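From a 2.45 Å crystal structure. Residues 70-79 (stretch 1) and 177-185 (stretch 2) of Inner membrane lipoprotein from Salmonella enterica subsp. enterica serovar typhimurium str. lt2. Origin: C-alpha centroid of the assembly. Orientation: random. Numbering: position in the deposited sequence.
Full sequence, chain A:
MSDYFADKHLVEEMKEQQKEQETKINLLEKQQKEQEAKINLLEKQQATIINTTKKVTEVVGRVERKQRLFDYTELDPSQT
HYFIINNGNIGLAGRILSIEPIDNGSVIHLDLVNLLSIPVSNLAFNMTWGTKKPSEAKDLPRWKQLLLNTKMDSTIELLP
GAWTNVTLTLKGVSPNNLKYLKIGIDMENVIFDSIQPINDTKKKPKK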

# COMPACT_ATOMS: atom_id res chain seq x y z
N PHE A 70 -9.01 1.48 10.00
CA PHE A 70 -9.85 2.67 9.88
C PHE A 70 -11.11 2.40 9.06
O PHE A 70 -12.06 3.18 9.11
CB PHE A 70 -9.06 3.83 9.26
CG PHE A 70 -8.00 4.39 10.16
CD1 PHE A 70 -8.33 5.22 11.22
CD2 PHE A 70 -6.66 4.09 9.94
CE1 PHE A 70 -7.36 5.74 12.05
CE2 PHE A 70 -5.68 4.61 10.76
CZ PHE A 70 -6.03 5.44 11.82
N ASP A 71 -11.11 1.32 8.29
CA ASP A 71 -12.26 0.99 7.46
C ASP A 71 -13.41 0.46 8.30
O ASP A 71 -14.57 0.80 8.09
CB ASP A 71 -11.89 -0.04 6.39
CG ASP A 71 -10.92 0.52 5.37
OD1 ASP A 71 -11.33 1.43 4.61
OD2 ASP A 71 -9.77 0.04 5.31
N TYR A 72 -13.07 -0.39 9.27
CA TYR A 72 -14.07 -1.03 10.12
C TYR A 72 -13.40 -1.55 11.37
O TYR A 72 -12.17 -1.52 11.48
CB TYR A 72 -14.76 -2.17 9.37
CG TYR A 72 -13.79 -3.07 8.61
CD1 TYR A 72 -13.01 -4.00 9.27
CD2 TYR A 72 -13.67 -2.97 7.22
CE1 TYR A 72 -12.13 -4.81 8.59
CE2 TYR A 72 -12.79 -3.78 6.53
CZ TYR A 72 -12.02 -4.70 7.22
OH TYR A 72 -11.14 -5.52 6.54
N THR A 73 -14.20 -2.03 12.32
CA THR A 73 -13.67 -2.63 13.54
C THR A 73 -14.12 -4.08 13.64
O THR A 73 -15.30 -4.39 13.48
CB THR A 73 -14.11 -1.84 14.79
OG1 THR A 73 -13.68 -0.47 14.66
CG2 THR A 73 -13.51 -2.45 16.05
N GLU A 74 -13.17 -4.98 13.89
CA GLU A 74 -13.47 -6.40 14.04
C GLU A 74 -13.23 -6.86 15.47
O GLU A 74 -12.23 -6.50 16.09
CB GLU A 74 -12.62 -7.24 13.08
CG GLU A 74 -12.92 -7.05 11.61
CD GLU A 74 -12.01 -7.88 10.73
OE1 GLU A 74 -10.81 -7.55 10.61
OE2 GLU A 74 -12.50 -8.88 10.15
N LEU A 75 -14.16 -7.66 15.99
CA LEU A 75 -14.08 -8.11 17.38
C LEU A 75 -14.78 -9.44 17.61
O LEU A 75 -15.62 -9.88 16.82
CB LEU A 75 -14.64 -7.03 18.32
CG LEU A 75 -16.04 -6.48 18.04
CD1 LEU A 75 -17.12 -7.33 18.71
CD2 LEU A 75 -16.15 -5.04 18.50
N ASP A 76 -14.40 -10.10 18.71
CA ASP A 76 -15.12 -11.24 19.23
C ASP A 76 -15.96 -10.72 20.38
O ASP A 76 -15.43 -10.47 21.47
CB ASP A 76 -14.14 -12.31 19.72
CG ASP A 76 -14.84 -13.60 20.16
OD1 ASP A 76 -16.07 -13.59 20.34
OD2 ASP A 76 -14.14 -14.61 20.34
N PRO A 77 -17.27 -10.54 20.16
CA PRO A 77 -18.17 -9.92 21.14
C PRO A 77 -18.28 -10.71 22.44
O PRO A 77 -18.76 -10.18 23.44
CB PRO A 77 -19.53 -9.90 20.41
CG PRO A 77 -19.42 -10.96 19.37
CD PRO A 77 -17.99 -10.97 18.94
N SER A 78 -17.83 -11.95 22.43
CA SER A 78 -17.86 -12.79 23.63
C SER A 78 -16.65 -12.53 24.51
O SER A 78 -16.64 -12.87 25.69
CB SER A 78 -17.93 -14.26 23.24
OG SER A 78 -16.79 -14.64 22.48
N GLN A 79 -15.62 -11.92 23.92
CA GLN A 79 -14.36 -11.67 24.62
C GLN A 79 -14.03 -10.18 24.66
O GLN A 79 -12.87 -9.80 24.79
CB GLN A 79 -13.22 -12.43 23.94
CG GLN A 79 -13.35 -13.94 23.99
CD GLN A 79 -13.04 -14.51 25.36
OE1 GLN A 79 -13.90 -14.53 26.24
NE2 GLN A 79 -11.81 -14.96 25.55
N ASN A 177 -22.37 -19.12 19.69
CA ASN A 177 -21.72 -19.26 18.40
C ASN A 177 -21.25 -17.92 17.85
O ASN A 177 -20.40 -17.86 16.96
CB ASN A 177 -22.66 -19.92 17.39
CG ASN A 177 -23.02 -21.34 17.76
OD1 ASN A 177 -24.19 -21.69 17.87
ND2 ASN A 177 -22.00 -22.18 17.97
N LEU A 178 -21.80 -16.84 18.39
CA LEU A 178 -21.46 -15.49 17.95
C LEU A 178 -20.06 -15.11 18.42
O LEU A 178 -19.89 -14.60 19.53
CB LEU A 178 -22.49 -14.48 18.48
CG LEU A 178 -22.32 -13.03 18.04
CD1 LEU A 178 -22.48 -12.90 16.54
CD2 LEU A 178 -23.32 -12.14 18.77
N LYS A 179 -19.06 -15.35 17.58
CA LYS A 179 -17.68 -15.02 17.93
C LYS A 179 -17.01 -14.10 16.91
O LYS A 179 -15.81 -13.86 16.98
CB LYS A 179 -16.85 -16.29 18.13
CG LYS A 179 -17.41 -17.20 19.21
CD LYS A 179 -16.40 -18.25 19.62
CE LYS A 179 -17.01 -19.20 20.63
NZ LYS A 179 -17.64 -18.46 21.76
N TYR A 180 -17.80 -13.58 15.97
CA TYR A 180 -17.27 -12.64 14.99
C TYR A 180 -18.25 -11.51 14.72
O TYR A 180 -19.39 -11.74 14.31
CB TYR A 180 -16.90 -13.33 13.68
CG TYR A 180 -16.32 -12.38 12.66
CD1 TYR A 180 -15.02 -11.91 12.79
CD2 TYR A 180 -17.07 -11.95 11.57
CE1 TYR A 180 -14.48 -11.04 11.86
CE2 TYR A 180 -16.53 -11.08 10.63
CZ TYR A 180 -15.24 -10.62 10.79
OH TYR A 180 -14.70 -9.76 9.87
N LEU A 181 -17.78 -10.28 14.94
CA LEU A 181 -18.55 -9.09 14.62
C LEU A 181 -17.65 -8.06 13.96
O LEU A 181 -16.62 -7.67 14.49
CB LEU A 181 -19.21 -8.51 15.86
CG LEU A 181 -20.04 -7.24 15.64
CD1 LEU A 181 -21.14 -7.49 14.61
CD2 LEU A 181 -20.63 -6.75 16.95
N LYS A 182 -18.07 -7.63 12.77
CA LYS A 182 -17.38 -6.60 12.01
C LYS A 182 -18.36 -5.44 11.87
O LYS A 182 -19.46 -5.61 11.34
CB LYS A 182 -17.01 -7.13 10.64
CG LYS A 182 -16.36 -6.13 9.70
CD LYS A 182 -16.38 -6.67 8.28
CE LYS A 182 -15.24 -6.13 7.44
NZ LYS A 182 -15.16 -6.82 6.12
N ILE A 183 -17.95 -4.27 12.34
CA ILE A 183 -18.84 -3.11 12.30
C ILE A 183 -18.15 -1.86 11.76
O ILE A 183 -17.06 -1.49 12.18
CB ILE A 183 -19.47 -2.85 13.69
CG1 ILE A 183 -20.38 -1.62 13.64
CG2 ILE A 183 -18.39 -2.69 14.76
CD1 ILE A 183 -21.19 -1.42 14.90
N GLY A 184 -18.81 -1.21 10.79
CA GLY A 184 -18.29 -0.01 10.18
C GLY A 184 -19.32 1.10 10.08
O GLY A 184 -20.52 0.88 10.27
N ILE A 185 -18.85 2.30 9.76
CA ILE A 185 -19.71 3.48 9.68
C ILE A 185 -20.05 3.87 8.24
O ILE A 185 -19.17 4.08 7.42
CB ILE A 185 -19.05 4.70 10.35
CG1 ILE A 185 -18.81 4.43 11.84
CG2 ILE A 185 -19.91 5.93 10.18
CD1 ILE A 185 -20.07 4.22 12.62
O HOH W 1 -16.08 2.41 9.87

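Two strands placed edge to edge must satisfy the hydrogen-bonding groups that face each other across the gap, and this pair, at least a hundred residues apart in sequence, shows how that is done. The strand at 73-75 runs antiparallel to the strand at 180-185, their directions 164° apart. In such a pairing, hydrogen-bonded and non-hydrogen-bonded residue pairs alternate. At the first hydrogen-bonded pair, Thr73 N donates to Ile183 O and Ile183 N donates to Thr73 O, each at 2.9 Å and nearly straight. The second repeats the pattern: Leu75 N donates to Leu181 O and Leu181 N to Leu75 O, again at 2.9 Å, with angles near 154°. Four amides and four carbonyls are thereby satisfied within the pair.

Between these rings lies the non-hydrogen-bonded pair, Glu74 and Lys182, whose CA atoms come within 4.4 Å. Here the carbonyls receive a second, weaker kind of contact: Lys182 CA approaches Thr73 O at 3.4 Å, and Glu74 CA approaches Leu181 O at the same 3.4 Å, both with the CA hydrogen directed at the oxygen.

Past the last backbone ladder rung toward Gly184, water continues the work. It donates to Asp71 O at 2.8 Å and accepts from Ile185 N at 2.8 Å, bridging a gap the two main chains do not close directly. The carboxylate of Asp71 is occupied elsewhere in the structure.

The two faces of the sheet are used differently. On the face carrying Glu74 and Lys182, long polar side chains reach past their own pairing. Glu74 extends through a trans chi2 to accept a very short hydrogen bond, 2.4 Å from Tyr180 OH to Glu74 OE2, with the carboxylate oxygen at the edge of the tyrosine ring. The CA-to-CB bond of Tyr180 points away from the other stretch, yet the length of the side chain brings its hydroxyl back to this acceptor. Lys182, all trans, lays its chain over a face of Tyr72: its CE sits 3.3 Å from the centroid of the Tyr72 ring, almost on the ring normal, and its NZ lies 4.1 Å from that centroid in a cation-pi contact. The lysine thus offers both its polarized methylene and its charge to the aromatic ring.

The face carrying Thr73, Leu75, Leu181 and Ile183 is mainly apolar, its one hydroxyl, Thr73 OG1, being bonded elsewhere in the structure. Leu75 CD1 packs 3.7 Å from Leu181 CB, and Pro77 extends the patch, its CD 4.1 Å from Leu181 CB and its CG 3.8 Å from Leu178 CG. Proline has no amide hydrogen to leave unsatisfied, which suits this buried position.

Beyond the strand, a type I turn from Asp76 to Gln79 is closed by Gln79 N donating to Asp76 O at 2.9 Å. Asp76 OD1 also accepts from Ser78 N at 3.2 Å and, very closely, from Ser78 OG at 2.5 Å, so one carboxylate oxygen serves two donors. Altogether the contact buries 674 Å².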